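Local structure of neuraminidase (Influenza A virus, 4K3Y) at residues G32-V46 against W337-N351. The protein is a neuraminidase-like influenza surface protein, a six-bladed beta-propeller whose biological role is uncertain. Residues are numbered along the deposited sequence; the frame is centred on the assembly and turned at random.
Sequences GKIPDEQMLTRQNFV and WIEIAATTKAGLSSN
One face of the Trp337 indole lies under the backbone of Asn44 and Phe45: Phe45 CA makes a CH-pi contact 3.8 Å from the centroid of the five-membered ring, 18° off its normal, and Asn44 O stands over the rim of the six-membered ring. At the indole edge, in plane, lie Glu339 N and a water that accepts from Trp337 NE1 and donates to Val46 O. The Glu339 carboxylate and the Asn44 amide are turned almost perpendicular, planes 88° apart. Glu339 reaches across extended, and its OE2 takes Asn44 N at 3.0 Å from above the carboxylate plane; Asn44 ND2 lies too close to OE2 for that contact to be judged reliably. Asn351 ND2 meets Thr41 O at 2.9 Å, in the carbonyl plane on a lone pair. Farther along, Ile34 N donates to Thr343 O (2.9 Å) and Ile34 O accepts from Lys345 N (2.9 Å), while Asp36 OD1 uses its syn lone pair for Ala346 N (3.0 Å) in the 344-347 turn. Leu40 CD2 packs on Leu348 CD2 at 3.6 Å. With OE1 salt-bridged to Arg318, the Glu339 carboxylate ties strand 40-48 of one propeller blade to strands 335-343 and 315-322 of another at this partly buried junction.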
# COMPACT_ATOMS: atom_id res chain seq x y z
N GLY C 32 15.87 -4.09 22.03
CA GLY C 32 14.85 -3.74 23.00
C GLY C 32 13.61 -4.58 22.79
O GLY C 32 13.69 -5.69 22.23
N LYS C 33 12.46 -4.07 23.23
CA LYS C 33 11.22 -4.82 23.06
C LYS C 33 10.58 -4.61 21.69
O LYS C 33 10.54 -3.48 21.18
CB LYS C 33 10.22 -4.41 24.14
CG LYS C 33 10.85 -4.31 25.51
CD LYS C 33 10.70 -5.58 26.32
CE LYS C 33 11.34 -5.40 27.67
NZ LYS C 33 12.78 -5.06 27.50
N ILE C 34 10.09 -5.70 21.10
CA ILE C 34 9.22 -5.60 19.93
C ILE C 34 7.91 -4.92 20.30
O ILE C 34 7.27 -5.29 21.29
CB ILE C 34 8.88 -6.98 19.36
CG1 ILE C 34 10.15 -7.75 19.00
CG2 ILE C 34 7.95 -6.84 18.15
CD1 ILE C 34 9.88 -9.10 18.35
N PRO C 35 7.49 -3.92 19.49
CA PRO C 35 6.17 -3.27 19.63
C PRO C 35 5.01 -4.27 19.54
O PRO C 35 5.07 -5.25 18.79
CB PRO C 35 6.14 -2.30 18.43
CG PRO C 35 7.56 -1.95 18.20
CD PRO C 35 8.33 -3.24 18.48
N ASP C 36 3.95 -4.01 20.31
CA ASP C 36 2.86 -4.96 20.45
C ASP C 36 2.01 -5.07 19.18
O ASP C 36 1.29 -6.07 18.98
CB ASP C 36 1.98 -4.60 21.66
CG ASP C 36 2.70 -4.79 23.00
OD1 ASP C 36 3.54 -5.72 23.10
OD2 ASP C 36 2.43 -4.01 23.95
N GLU C 37 2.10 -4.06 18.32
CA GLU C 37 1.29 -4.01 17.10
C GLU C 37 1.83 -4.95 16.04
O GLU C 37 1.17 -5.17 15.02
CB GLU C 37 1.24 -2.60 16.50
CG GLU C 37 1.04 -1.50 17.51
CD GLU C 37 2.35 -0.97 18.05
OE1 GLU C 37 3.33 -0.93 17.27
OE2 GLU C 37 2.40 -0.61 19.24
N GLN C 38 3.03 -5.48 16.27
CA GLN C 38 3.60 -6.44 15.32
C GLN C 38 2.96 -7.82 15.49
O GLN C 38 2.65 -8.25 16.61
CB GLN C 38 5.12 -6.53 15.44
CG GLN C 38 5.88 -5.32 14.91
CD GLN C 38 7.39 -5.52 14.92
OE1 GLN C 38 7.89 -6.64 14.85
NE2 GLN C 38 8.13 -4.42 15.02
N MET C 39 2.74 -8.48 14.36
CA MET C 39 2.45 -9.90 14.35
C MET C 39 3.63 -10.66 15.01
O MET C 39 4.81 -10.35 14.76
CB MET C 39 2.28 -10.37 12.89
CG MET C 39 2.12 -11.87 12.72
SD MET C 39 0.44 -12.39 13.11
CE MET C 39 -0.34 -12.20 11.52
N LEU C 40 3.30 -11.62 15.87
CA LEU C 40 4.30 -12.52 16.44
C LEU C 40 4.75 -13.50 15.38
O LEU C 40 3.95 -14.23 14.82
CB LEU C 40 3.74 -13.29 17.64
CG LEU C 40 3.92 -12.67 19.03
CD1 LEU C 40 3.75 -11.15 18.99
CD2 LEU C 40 2.93 -13.29 20.00
N THR C 41 6.05 -13.52 15.10
CA THR C 41 6.59 -14.35 14.03
C THR C 41 7.39 -15.53 14.57
O THR C 41 7.96 -15.46 15.66
CB THR C 41 7.52 -13.54 13.15
OG1 THR C 41 8.68 -13.16 13.91
CG2 THR C 41 6.82 -12.30 12.67
N ARG C 42 7.45 -16.59 13.77
CA ARG C 42 8.34 -17.72 14.01
C ARG C 42 8.73 -18.38 12.68
O ARG C 42 8.07 -18.16 11.65
CB ARG C 42 7.72 -18.72 15.00
CG ARG C 42 6.52 -19.52 14.48
CD ARG C 42 6.18 -20.65 15.46
NE ARG C 42 5.61 -21.82 14.79
CZ ARG C 42 6.33 -22.78 14.21
NH1 ARG C 42 7.65 -22.71 14.20
NH2 ARG C 42 5.72 -23.80 13.62
N GLN C 43 9.79 -19.19 12.70
CA GLN C 43 10.33 -19.80 11.49
C GLN C 43 10.62 -18.72 10.43
O GLN C 43 10.27 -18.87 9.25
CB GLN C 43 9.40 -20.91 10.95
CG GLN C 43 10.12 -22.06 10.21
CD GLN C 43 9.77 -22.16 8.72
OE1 GLN C 43 9.24 -23.17 8.26
NE2 GLN C 43 10.10 -21.12 7.95
N ASN C 44 11.27 -17.64 10.84
CA ASN C 44 11.66 -16.62 9.88
C ASN C 44 12.76 -17.11 8.94
O ASN C 44 13.57 -17.97 9.29
CB ASN C 44 12.09 -15.34 10.59
CG ASN C 44 11.00 -14.77 11.47
OD1 ASN C 44 10.24 -13.91 11.04
ND2 ASN C 44 10.90 -15.26 12.70
N PHE C 45 12.75 -16.57 7.73
CA PHE C 45 13.85 -16.74 6.80
C PHE C 45 13.68 -15.71 5.69
O PHE C 45 12.62 -15.09 5.53
CB PHE C 45 13.91 -18.17 6.22
CG PHE C 45 12.79 -18.49 5.28
CD1 PHE C 45 11.58 -18.97 5.76
CD2 PHE C 45 12.95 -18.30 3.90
CE1 PHE C 45 10.53 -19.26 4.87
CE2 PHE C 45 11.91 -18.58 3.02
CZ PHE C 45 10.70 -19.07 3.51
N VAL C 46 14.73 -15.52 4.90
CA VAL C 46 14.71 -14.52 3.88
C VAL C 46 14.85 -15.16 2.51
O VAL C 46 15.68 -16.07 2.31
CB VAL C 46 15.83 -13.51 4.10
CG1 VAL C 46 15.87 -12.48 2.97
CG2 VAL C 46 15.63 -12.83 5.44
N TRP C 337 20.73 -14.65 7.48
CA TRP C 337 19.81 -14.16 8.49
C TRP C 337 19.99 -14.98 9.76
O TRP C 337 20.26 -16.18 9.70
CB TRP C 337 18.35 -14.25 8.01
CG TRP C 337 17.96 -15.64 7.53
CD1 TRP C 337 17.91 -16.07 6.25
CD2 TRP C 337 17.56 -16.76 8.35
NE1 TRP C 337 17.50 -17.37 6.19
CE2 TRP C 337 17.28 -17.83 7.47
CE3 TRP C 337 17.41 -16.96 9.73
CZ2 TRP C 337 16.87 -19.09 7.92
CZ3 TRP C 337 17.01 -18.22 10.18
CH2 TRP C 337 16.74 -19.27 9.27
N ILE C 338 19.84 -14.32 10.90
CA ILE C 338 19.88 -14.94 12.21
C ILE C 338 18.58 -14.69 12.96
O ILE C 338 18.27 -13.54 13.28
CB ILE C 338 20.99 -14.32 13.07
CG1 ILE C 338 22.34 -14.34 12.34
CG2 ILE C 338 21.06 -15.02 14.44
CD1 ILE C 338 23.48 -13.74 13.19
N GLU C 339 17.83 -15.75 13.27
CA GLU C 339 16.67 -15.63 14.16
C GLU C 339 17.08 -15.50 15.65
O GLU C 339 17.94 -16.23 16.16
CB GLU C 339 15.66 -16.77 13.94
CG GLU C 339 14.26 -16.51 14.51
CD GLU C 339 13.22 -17.54 14.05
OE1 GLU C 339 13.53 -18.77 14.01
OE2 GLU C 339 12.09 -17.13 13.73
N ILE C 340 16.44 -14.55 16.32
CA ILE C 340 16.76 -14.06 17.66
C ILE C 340 15.57 -14.31 18.60
O ILE C 340 14.43 -14.04 18.24
CB ILE C 340 16.99 -12.51 17.56
CG1 ILE C 340 18.26 -12.21 16.80
CG2 ILE C 340 16.98 -11.82 18.90
CD1 ILE C 340 19.34 -13.20 17.08
N ALA C 341 15.81 -14.82 19.80
CA ALA C 341 14.73 -14.85 20.79
C ALA C 341 14.55 -13.43 21.33
O ALA C 341 15.53 -12.80 21.72
CB ALA C 341 15.05 -15.80 21.90
N ALA C 342 13.32 -12.93 21.32
CA ALA C 342 13.03 -11.58 21.80
C ALA C 342 11.72 -11.49 22.61
O ALA C 342 11.04 -12.49 22.83
CB ALA C 342 12.99 -10.60 20.63
N THR C 343 11.37 -10.28 23.04
CA THR C 343 10.22 -10.10 23.92
C THR C 343 9.41 -8.89 23.48
O THR C 343 9.99 -7.88 23.07
CB THR C 343 10.69 -9.88 25.37
OG1 THR C 343 11.68 -10.87 25.70
CG2 THR C 343 9.55 -9.99 26.34
N THR C 344 8.09 -8.97 23.56
CA THR C 344 7.24 -7.83 23.18
C THR C 344 7.14 -6.86 24.33
O THR C 344 7.54 -7.19 25.45
CB THR C 344 5.82 -8.25 22.72
OG1 THR C 344 5.08 -8.79 23.82
CG2 THR C 344 5.91 -9.26 21.58
N LYS C 345 6.62 -5.67 24.07
CA LYS C 345 6.52 -4.66 25.11
C LYS C 345 5.64 -5.15 26.25
O LYS C 345 5.90 -4.88 27.43
CB LYS C 345 6.01 -3.33 24.54
CG LYS C 345 6.24 -2.17 25.47
CD LYS C 345 5.26 -1.04 25.22
CE LYS C 345 4.78 -0.46 26.54
NZ LYS C 345 4.28 0.94 26.41
N ALA C 346 4.61 -5.92 25.89
CA ALA C 346 3.69 -6.53 26.85
C ALA C 346 4.35 -7.62 27.69
O ALA C 346 3.89 -7.92 28.79
CB ALA C 346 2.51 -7.11 26.12
N GLY C 347 5.41 -8.22 27.15
CA GLY C 347 6.11 -9.28 27.85
C GLY C 347 6.03 -10.63 27.17
O GLY C 347 6.70 -11.57 27.60
N LEU C 348 5.23 -10.75 26.12
CA LEU C 348 5.20 -12.00 25.35
C LEU C 348 6.56 -12.27 24.71
O LEU C 348 7.24 -11.34 24.24
CB LEU C 348 4.14 -11.97 24.26
CG LEU C 348 2.79 -12.57 24.66
CD1 LEU C 348 2.03 -11.64 25.58
CD2 LEU C 348 1.96 -12.87 23.43
N SER C 349 6.99 -13.53 24.73
CA SER C 349 8.23 -13.87 24.04
C SER C 349 7.92 -14.08 22.56
O SER C 349 6.80 -14.48 22.20
CB SER C 349 8.93 -15.10 24.66
OG SER C 349 8.34 -16.30 24.21
N SER C 350 8.90 -13.79 21.71
CA SER C 350 8.73 -13.89 20.25
C SER C 350 10.10 -13.88 19.56
O SER C 350 11.14 -13.86 20.21
CB SER C 350 7.87 -12.74 19.73
OG SER C 350 7.60 -12.86 18.33
N ASN C 351 10.10 -13.89 18.24
CA ASN C 351 11.34 -13.78 17.49
C ASN C 351 11.39 -12.51 16.65
O ASN C 351 10.35 -12.00 16.22
CB ASN C 351 11.44 -14.96 16.52
CG ASN C 351 11.19 -16.29 17.20
OD1 ASN C 351 12.13 -16.98 17.58
ND2 ASN C 351 9.92 -16.66 17.35
O HOH W 1 11.22 -20.56 14.74
O HOH W 2 16.89 -18.33 3.61